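Local atomic coordinates of beta-L-arabinobiosidase (Bacteroides thetaiotaomicron, PDB entry 5MQR), a protein that probably hydrolyses arabinofuranose-containing linkages of plant pectin for a gut bacterium, and may also act as a sialidase. Residues A[931-934]-A[935-939]; A[1044-1048]-A[1049-1053]; A[1085-1089]-A[1090-1094]. All blocks are in the same frame, centred on the assembly; numbering follows the deposited sequence.

Contact 1 of 3, residues A[931-934]-A[935-939]; sequences EFRT and RGVGK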
loop_
_atom_site.group_PDB
_atom_site.type_symbol
_atom_site.label_atom_id
_atom_site.label_comp_id
_atom_site.label_asym_id
_atom_site.label_seq_id
_atom_site.Cartn_x
_atom_site.Cartn_y
_atom_site.Cartn_z
ATOM N N GLU A 931 -9.607 -52.816 2.928
ATOM C CA GLU A 931 -8.155 -52.898 3.108
ATOM C C GLU A 931 -7.458 -51.603 3.578
ATOM O O GLU A 931 -6.211 -51.558 3.637
ATOM C CB GLU A 931 -7.485 -53.424 1.837
ATOM C CG GLU A 931 -8.031 -54.760 1.334
ATOM C CD GLU A 931 -7.400 -55.177 0.008
ATOM O OE1 GLU A 931 -6.168 -54.984 -0.145
ATOM O OE2 GLU A 931 -8.129 -55.704 -0.883
ATOM N N PHE A 932 -8.234 -50.573 3.932
ATOM C CA PHE A 932 -7.685 -49.301 4.436
ATOM C C PHE A 932 -6.835 -49.552 5.674
ATOM O O PHE A 932 -7.328 -50.067 6.659
ATOM C CB PHE A 932 -8.817 -48.305 4.765
ATOM C CG PHE A 932 -8.333 -46.946 5.217
ATOM C CD1 PHE A 932 -8.092 -46.691 6.567
ATOM C CD2 PHE A 932 -8.113 -45.915 4.295
ATOM C CE1 PHE A 932 -7.648 -45.441 6.985
ATOM C CE2 PHE A 932 -7.679 -44.665 4.720
ATOM C CZ PHE A 932 -7.439 -44.427 6.059
ATOM N N ARG A 933 -5.556 -49.176 5.593
ATOM C CA ARG A 933 -4.575 -49.287 6.685
ATOM C C ARG A 933 -4.578 -50.635 7.404
ATOM O O ARG A 933 -4.665 -50.721 8.624
ATOM C CB ARG A 933 -4.690 -48.103 7.649
ATOM C CG ARG A 933 -4.319 -46.769 6.985
ATOM C CD ARG A 933 -4.142 -45.628 7.985
ATOM N NE ARG A 933 -2.987 -45.873 8.854
ATOM C CZ ARG A 933 -2.822 -45.390 10.086
ATOM N NH1 ARG A 933 -3.718 -44.570 10.646
ATOM N NH2 ARG A 933 -1.728 -45.725 10.761
ATOM N N THR A 934 -4.447 -51.685 6.599
ATOM C CA THR A 934 -4.370 -53.058 7.089
ATOM C C THR A 934 -2.979 -53.674 6.940
ATOM O O THR A 934 -2.828 -54.865 7.196
ATOM C CB THR A 934 -5.381 -53.967 6.345
ATOM O OG1 THR A 934 -5.201 -53.822 4.926
ATOM C CG2 THR A 934 -6.834 -53.617 6.736
ATOM N N ARG A 935 -1.964 -52.896 6.554
ATOM C CA ARG A 935 -0.620 -53.453 6.321
ATOM C C ARG A 935 0.420 -53.068 7.382
ATOM O O ARG A 935 1.616 -53.090 7.111
ATOM C CB ARG A 935 -0.136 -53.057 4.940
ATOM C CG ARG A 935 -0.912 -53.729 3.828
ATOM C CD ARG A 935 -0.792 -52.939 2.531
ATOM N NE ARG A 935 -1.669 -53.473 1.506
ATOM C CZ ARG A 935 -2.991 -53.316 1.471
ATOM N NH1 ARG A 935 -3.634 -52.613 2.423
ATOM N NH2 ARG A 935 -3.679 -53.874 0.476
ATOM N N GLY A 936 -0.025 -52.759 8.598
ATOM C CA GLY A 936 0.893 -52.412 9.674
ATOM C C GLY A 936 1.199 -50.929 9.696
ATOM O O GLY A 936 0.795 -50.185 8.791
ATOM N N VAL A 937 1.887 -50.500 10.750
ATOM C CA VAL A 937 2.275 -49.093 10.940
ATOM C C VAL A 937 3.770 -48.989 11.212
ATOM O O VAL A 937 4.421 -49.970 11.582
ATOM C CB VAL A 937 1.463 -48.390 12.077
ATOM C CG1 VAL A 937 -0.037 -48.438 11.769
ATOM C CG2 VAL A 937 1.756 -48.989 13.461
ATOM N N GLY A 938 4.306 -47.791 10.991
ATOM C CA GLY A 938 5.687 -47.473 11.311
ATOM C C GLY A 938 6.713 -47.775 10.242
ATOM O O GLY A 938 7.870 -47.430 10.427
ATOM N N LYS A 939 6.295 -48.384 9.127
ATOM C CA LYS A 939 7.215 -48.826 8.049
ATOM C C LYS A 939 6.916 -48.241 6.653
ATOM O O LYS A 939 7.270 -48.825 5.651
ATOM C CB LYS A 939 7.236 -50.357 8.007
ATOM C CG LYS A 939 7.729 -50.923 9.324
ATOM C CD LYS A 939 7.811 -52.437 9.323
ATOM C CE LYS A 939 8.517 -52.907 10.599
ATOM N NZ LYS A 939 8.098 -54.292 10.925
HETATM O O HOH W 1 -0.169 -47.067 7.925
HETATM O O HOH W 2 -2.425 -52.195 9.859
#
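Arg935 reaches back to Glu931 with both terminal nitrogens and takes hold of it at two separate atoms. NH2 forms a salt bridge with the carboxylate oxygen OE1 of Glu931 at 2.8 Å, approaching OE1 almost in line with its C-O bond, though bent at the hydrogen (133°), while NH1 of Arg935 donates to the backbone O of Glu931 at 3.0 Å. The carbonyl oxygen lies in the guanidinium plane, whereas the carboxylate, turned 20° against that plane, meets its edge slightly tilted. The extended run of Arg935 from CG to NE carries the guanidinium this far back along the chain. Glu931 O is shared: the hydroxyl OG1 of Thr934 also donates to it, at 2.8 Å, from above the carbonyl plane. With chi1 of 52°, OG1 of Thr934 stands between its own backbone N and carbonyl carbon, where it can turn onto that oxygen. Asp943 pairs with NH1 of Arg935 as well, so this guanidinium has two acidic partners, which probably balance its positive charge.

The other side of the bend is looser and watery. One water accepts from Gly936 N at 2.8 Å and donates to Arg933 O at 3.0 Å, joining two backbone groups that do not bond directly. The side chain of Arg933 bends at chi3, and its NH2 passes obliquely by the CG1 methyl of Val937 at 3.4 Å; its firmer partners are Glu1000 and Asp999, which both pair with NH1. Val937 is solvent-exposed on this side. A weak backbone bond from Thr934 N to Glu931 O helps close the bend, which resembles a beta turn, here in a surface loop between strand 921-922 and helix 948-964 of the MGH1-like glycoside hydrolase domain.

Contact 2 of 3, residues A[1044-1048]-A[1049-1053]; sequences PLIPA and DKWDW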
loop_
_atom_site.group_PDB
_atom_site.type_symbol
_atom_site.label_atom_id
_atom_site.label_comp_id
_atom_site.label_asym_id
_atom_site.label_seq_id
_atom_site.Cartn_x
_atom_site.Cartn_y
_atom_site.Cartn_z
ATOM N N PRO A 1044 -7.147 -16.118 -6.483
ATOM C CA PRO A 1044 -7.036 -16.669 -5.134
ATOM C C PRO A 1044 -8.192 -17.576 -4.772
ATOM O O PRO A 1044 -9.325 -17.259 -5.063
ATOM C CB PRO A 1044 -7.047 -15.441 -4.235
ATOM C CG PRO A 1044 -6.789 -14.289 -5.124
ATOM C CD PRO A 1044 -7.306 -14.659 -6.468
ATOM N N LEU A 1045 -7.887 -18.698 -4.142
ATOM C CA LEU A 1045 -8.906 -19.613 -3.664
ATOM C C LEU A 1045 -9.075 -19.444 -2.159
ATOM O O LEU A 1045 -8.999 -20.388 -1.397
ATOM C CB LEU A 1045 -8.528 -21.063 -4.019
ATOM C CG LEU A 1045 -8.187 -21.306 -5.477
ATOM C CD1 LEU A 1045 -7.607 -22.699 -5.647
ATOM C CD2 LEU A 1045 -9.383 -21.057 -6.373
ATOM N N ILE A 1046 -9.262 -18.217 -1.730
ATOM C CA ILE A 1046 -9.525 -17.898 -0.345
ATOM C C ILE A 1046 -10.984 -17.465 -0.382
ATOM O O ILE A 1046 -11.370 -16.739 -1.283
ATOM C CB ILE A 1046 -8.586 -16.785 0.108
ATOM C CG1 ILE A 1046 -7.164 -17.289 -0.006
ATOM C CG2 ILE A 1046 -8.880 -16.361 1.540
ATOM C CD1 ILE A 1046 -6.109 -16.253 0.305
ATOM N N PRO A 1047 -11.823 -17.954 0.545
ATOM C CA PRO A 1047 -13.193 -17.446 0.535
ATOM C C PRO A 1047 -13.294 -15.968 0.869
ATOM O O PRO A 1047 -12.386 -15.378 1.500
ATOM C CB PRO A 1047 -13.914 -18.270 1.609
ATOM C CG PRO A 1047 -12.880 -19.092 2.291
ATOM C CD PRO A 1047 -11.644 -19.099 1.455
ATOM N N ALA A 1048 -14.403 -15.387 0.437
ATOM C CA ALA A 1048 -14.761 -14.036 0.819
ATOM C C ALA A 1048 -14.901 -14.003 2.340
ATOM O O ALA A 1048 -15.497 -14.917 2.941
ATOM C CB ALA A 1048 -16.074 -13.602 0.143
ATOM N N ASP A 1049 -14.307 -12.979 2.947
ATOM C CA ASP A 1049 -14.377 -12.735 4.407
ATOM C C ASP A 1049 -13.562 -13.684 5.271
ATOM O O ASP A 1049 -13.768 -13.739 6.492
ATOM C CB ASP A 1049 -15.836 -12.655 4.920
ATOM C CG ASP A 1049 -16.620 -11.578 4.228
ATOM O OD1 ASP A 1049 -16.312 -10.385 4.496
ATOM O OD2 ASP A 1049 -17.503 -11.915 3.399
ATOM N N LYS A 1050 -12.638 -14.426 4.667
ATOM C CA LYS A 1050 -11.733 -15.245 5.453
ATOM C C LYS A 1050 -10.695 -14.337 6.122
ATOM O O LYS A 1050 -10.560 -14.362 7.336
ATOM C CB LYS A 1050 -11.052 -16.290 4.567
ATOM C CG LYS A 1050 -10.016 -17.170 5.247
ATOM C CD LYS A 1050 -10.520 -17.872 6.499
ATOM C CE LYS A 1050 -11.583 -18.922 6.203
ATOM N NZ LYS A 1050 -11.963 -19.645 7.462
ATOM N N TRP A 1051 -9.987 -13.547 5.304
ATOM C CA TRP A 1051 -8.912 -12.659 5.728
ATOM C C TRP A 1051 -9.129 -11.190 5.277
ATOM O O TRP A 1051 -9.322 -10.916 4.088
ATOM C CB TRP A 1051 -7.569 -13.149 5.155
ATOM C CG TRP A 1051 -7.088 -14.452 5.701
ATOM C CD1 TRP A 1051 -7.481 -15.072 6.872
ATOM C CD2 TRP A 1051 -6.074 -15.288 5.135
ATOM N NE1 TRP A 1051 -6.813 -16.254 7.021
ATOM C CE2 TRP A 1051 -5.940 -16.409 5.976
ATOM C CE3 TRP A 1051 -5.282 -15.208 3.982
ATOM C CZ2 TRP A 1051 -5.036 -17.440 5.708
ATOM C CZ3 TRP A 1051 -4.397 -16.236 3.709
ATOM C CH2 TRP A 1051 -4.272 -17.332 4.582
ATOM N N ASP A 1052 -9.029 -10.248 6.212
ATOM C CA ASP A 1052 -9.156 -8.832 5.879
ATOM C C ASP A 1052 -8.021 -8.337 5.000
ATOM O O ASP A 1052 -8.189 -7.355 4.287
ATOM C CB ASP A 1052 -9.189 -7.967 7.133
ATOM C CG ASP A 1052 -10.464 -8.120 7.913
ATOM O OD1 ASP A 1052 -11.456 -8.713 7.412
ATOM O OD2 ASP A 1052 -10.470 -7.615 9.046
ATOM N N TRP A 1053 -6.878 -9.013 5.043
ATOM C CA TRP A 1053 -5.748 -8.617 4.218
ATOM C C TRP A 1053 -4.803 -9.756 4.056
ATOM O O TRP A 1053 -4.782 -10.656 4.884
ATOM C CB TRP A 1053 -4.996 -7.439 4.865
ATOM C CG TRP A 1053 -4.738 -7.600 6.332
ATOM C CD1 TRP A 1053 -5.538 -7.164 7.376
ATOM C CD2 TRP A 1053 -3.628 -8.258 6.934
ATOM N NE1 TRP A 1053 -4.975 -7.521 8.585
ATOM C CE2 TRP A 1053 -3.802 -8.186 8.341
ATOM C CE3 TRP A 1053 -2.500 -8.920 6.425
ATOM C CZ2 TRP A 1053 -2.874 -8.736 9.241
ATOM C CZ3 TRP A 1053 -1.571 -9.462 7.323
ATOM C CH2 TRP A 1053 -1.771 -9.372 8.718
HETATM O O HOH W 3 -10.661 -13.431 2.576
#
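Ile1046 sets its CD1 methyl against the six-membered ring of the Trp1051 indole, 3.8 Å from CZ3, the two side chains crossing at about a right angle. Its other branch, CG2, meets CB of Lys1050 at 3.7 Å. The lysine is folded rather than extended: CG stands opposite the backbone N (chi1 177°), and bends at chi2 and chi3 bring the aliphatic chain alongside the Pro1047 ring, the two running side by side in the same direction, with Pro1047 CG 4.0 Å from Lys1050 CB. CG of the same lysine also lies over one face of the neighbouring indole, displaced from the ring centre.

Next to this apolar cluster the chain reverses in a type II beta turn from Pro1047 to Lys1050. The turn bond, Lys1050 N to Pro1047 O, is weak at 3.3 Å. A water adds a second link, donating to Pro1047 O and accepting from Trp1051 N, each at 2.8 Å. Phe668 and Phe976 meet the indole edge-to-face, and Gln665 accepts from its NE1. With so weak a turn bond, the loop leading into strand 1053-1061 probably owes much of its shape to the buried isoleucine and tryptophan and to the bridging water.

Contact 3 of 3, residues A[1085-1089]-A[1090-1094]; sequences IFVNG and KEAGH
Ala1092 N donates to Ile1085 O at 2.8 Å, an almost perfectly straight bond with an N-H...O angle of 178°. Ile1085 faces two partners across the pair of strands, since its own N donates to Gly1093 O at 3.2 Å. The register slips by one residue here, a beta bulge that lies between this pairing and that of Phe1086 with Glu1091. At the bulge the Ala1092 CB methyl lies 3.8 Å from CG2 of Val1087. That branch of the valine is opposite its carbonyl carbon, next to the backbone N, and Ile1085 CG2 approaches the same methyl more loosely.

Strands 1082-1087 and 1090-1095 form a beta hairpin at the edge of a five-stranded antiparallel sheet, and Asn1088 and Gly1089 turn the chain in a two-residue type I' turn. Val1087 and Lys1090 close it with a reciprocal pair of backbone bonds: Val1087 N to Lys1090 O at 2.8 Å, and Lys1090 N to Val1087 O at 2.9 Å. Both turn residues have positive phi, as this turn type requires.

The Phe1086 ring lies on the opposite face of the hairpin from Ile1085 and Val1087. Its CD2 atom comes 3.4 Å from Glu1091 N, approached obliquely, and CE2 touches CB of that glutamate at 3.9 Å, while the carboxylate is turned 77° from the ring plane. The Glu1091 side chain, straight past CG, carries OE1 to a salt bridge with Arg1084, and Phe620 packs against the phenylalanine ring. On the other face Ile1085 rests on Leu1101 and Cys1103 of strand 1101-1103 and on Ile1042. At the turn end, a water donates to Gly1089 O and is held weakly by Lys1090 NZ, with Ser412 also bonded to that carbonyl.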
loop_
_atom_site.group_PDB
_atom_site.type_symbol
_atom_site.label_atom_id
_atom_site.label_comp_id
_atom_site.label_asym_id
_atom_site.label_seq_id
_atom_site.Cartn_x
_atom_site.Cartn_y
_atom_site.Cartn_z
ATOM N N ILE A 1085 -2.426 -6.148 -7.990
ATOM C CA ILE A 1085 -1.189 -6.723 -8.488
ATOM C C ILE A 1085 -0.244 -5.572 -8.787
ATOM O O ILE A 1085 -0.649 -4.610 -9.442
ATOM C CB ILE A 1085 -1.407 -7.477 -9.797
ATOM C CG1 ILE A 1085 -2.345 -8.658 -9.546
ATOM C CG2 ILE A 1085 -0.068 -7.950 -10.392
ATOM C CD1 ILE A 1085 -2.858 -9.304 -10.817
ATOM N N PHE A 1086 1.004 -5.691 -8.328
ATOM C CA PHE A 1086 2.033 -4.728 -8.668
ATOM C C PHE A 1086 3.148 -5.430 -9.435
ATOM O O PHE A 1086 3.490 -6.570 -9.149
ATOM C CB PHE A 1086 2.591 -4.020 -7.424
ATOM C CG PHE A 1086 1.575 -3.180 -6.680
ATOM C CD1 PHE A 1086 0.610 -3.775 -5.872
ATOM C CD2 PHE A 1086 1.607 -1.777 -6.754
ATOM C CE1 PHE A 1086 -0.332 -3.007 -5.181
ATOM C CE2 PHE A 1086 0.662 -0.998 -6.074
ATOM C CZ PHE A 1086 -0.305 -1.617 -5.273
ATOM N N VAL A 1087 3.697 -4.710 -10.408
ATOM C CA VAL A 1087 4.894 -5.092 -11.146
ATOM C C VAL A 1087 5.962 -4.031 -10.854
ATOM O O VAL A 1087 5.755 -2.856 -11.162
ATOM C CB VAL A 1087 4.597 -5.142 -12.654
ATOM C CG1 VAL A 1087 5.852 -5.473 -13.467
ATOM C CG2 VAL A 1087 3.477 -6.133 -12.910
ATOM N N ASN A 1088 7.085 -4.442 -10.271
ATOM C CA ASN A 1088 8.153 -3.530 -9.835
ATOM C C ASN A 1088 7.602 -2.315 -9.108
ATOM O O ASN A 1088 7.993 -1.178 -9.366
ATOM C CB ASN A 1088 9.020 -3.130 -11.023
ATOM C CG ASN A 1088 9.643 -4.339 -11.707
ATOM O OD1 ASN A 1088 9.721 -5.428 -11.140
ATOM N ND2 ASN A 1088 10.066 -4.159 -12.936
ATOM N N GLY A 1089 6.671 -2.588 -8.200
ATOM C CA GLY A 1089 6.041 -1.572 -7.380
ATOM C C GLY A 1089 5.055 -0.638 -8.037
ATOM O O GLY A 1089 4.621 0.310 -7.398
ATOM N N LYS A 1090 4.707 -0.883 -9.297
ATOM C CA LYS A 1090 3.695 -0.095 -10.010
ATOM C C LYS A 1090 2.471 -0.977 -10.216
ATOM O O LYS A 1090 2.590 -2.136 -10.669
ATOM C CB LYS A 1090 4.240 0.390 -11.352
ATOM C CG LYS A 1090 5.443 1.319 -11.227
ATOM C CD LYS A 1090 5.060 2.661 -10.583
ATOM C CE LYS A 1090 6.205 3.680 -10.602
ATOM N NZ LYS A 1090 6.071 4.692 -9.482
ATOM N N GLU A 1091 1.303 -0.440 -9.874
ATOM C CA GLU A 1091 0.058 -1.190 -9.974
ATOM C C GLU A 1091 -0.211 -1.591 -11.414
ATOM O O GLU A 1091 -0.096 -0.771 -12.322
ATOM C CB GLU A 1091 -1.132 -0.388 -9.440
ATOM C CG GLU A 1091 -2.450 -1.119 -9.671
ATOM C CD GLU A 1091 -3.651 -0.467 -9.022
ATOM O OE1 GLU A 1091 -3.526 0.119 -7.917
ATOM O OE2 GLU A 1091 -4.731 -0.570 -9.639
ATOM N N ALA A 1092 -0.558 -2.861 -11.607
ATOM C CA ALA A 1092 -0.877 -3.402 -12.921
ATOM C C ALA A 1092 -2.340 -3.798 -13.069
ATOM O O ALA A 1092 -2.774 -4.085 -14.170
ATOM C CB ALA A 1092 -0.005 -4.599 -13.194
ATOM N N GLY A 1093 -3.092 -3.853 -11.979
ATOM C CA GLY A 1093 -4.491 -4.264 -12.043
ATOM C C GLY A 1093 -5.142 -4.297 -10.676
ATOM O O GLY A 1093 -4.478 -4.317 -9.644
ATOM N N HIS A 1094 -6.457 -4.337 -10.683
ATOM C CA HIS A 1094 -7.236 -4.145 -9.481
ATOM C C HIS A 1094 -8.579 -4.800 -9.661
ATOM O O HIS A 1094 -9.156 -4.750 -10.741
ATOM C CB HIS A 1094 -7.405 -2.650 -9.274
ATOM C CG HIS A 1094 -8.576 -2.268 -8.437
ATOM N ND1 HIS A 1094 -8.675 -2.598 -7.101
ATOM C CD2 HIS A 1094 -9.683 -1.550 -8.732
ATOM C CE1 HIS A 1094 -9.798 -2.105 -6.609
ATOM N NE2 HIS A 1094 -10.431 -1.472 -7.580
HETATM O O HOH W 4 4.254 3.064 -7.112
#

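The three contacts follow one another along the chain without touching. Contact 1 stands apart in the MGH1-like hydrolase domain, its centre about 38 Å from that of contact 2 and about 50 Å from that of contact 3. Contacts 2 and 3 share the family 65 C-terminal domain: their centres are about 20 Å apart and their nearest atoms about 8 Å. Both are tied to one five-stranded sheet: the loop of contact 2 leads into strand 1053-1061, and contact 3 is the hairpin at its edge. A bound HEPES buffer molecule lies about 6 Å from the Lys1090 side chain and one about 12 Å from that of Val937.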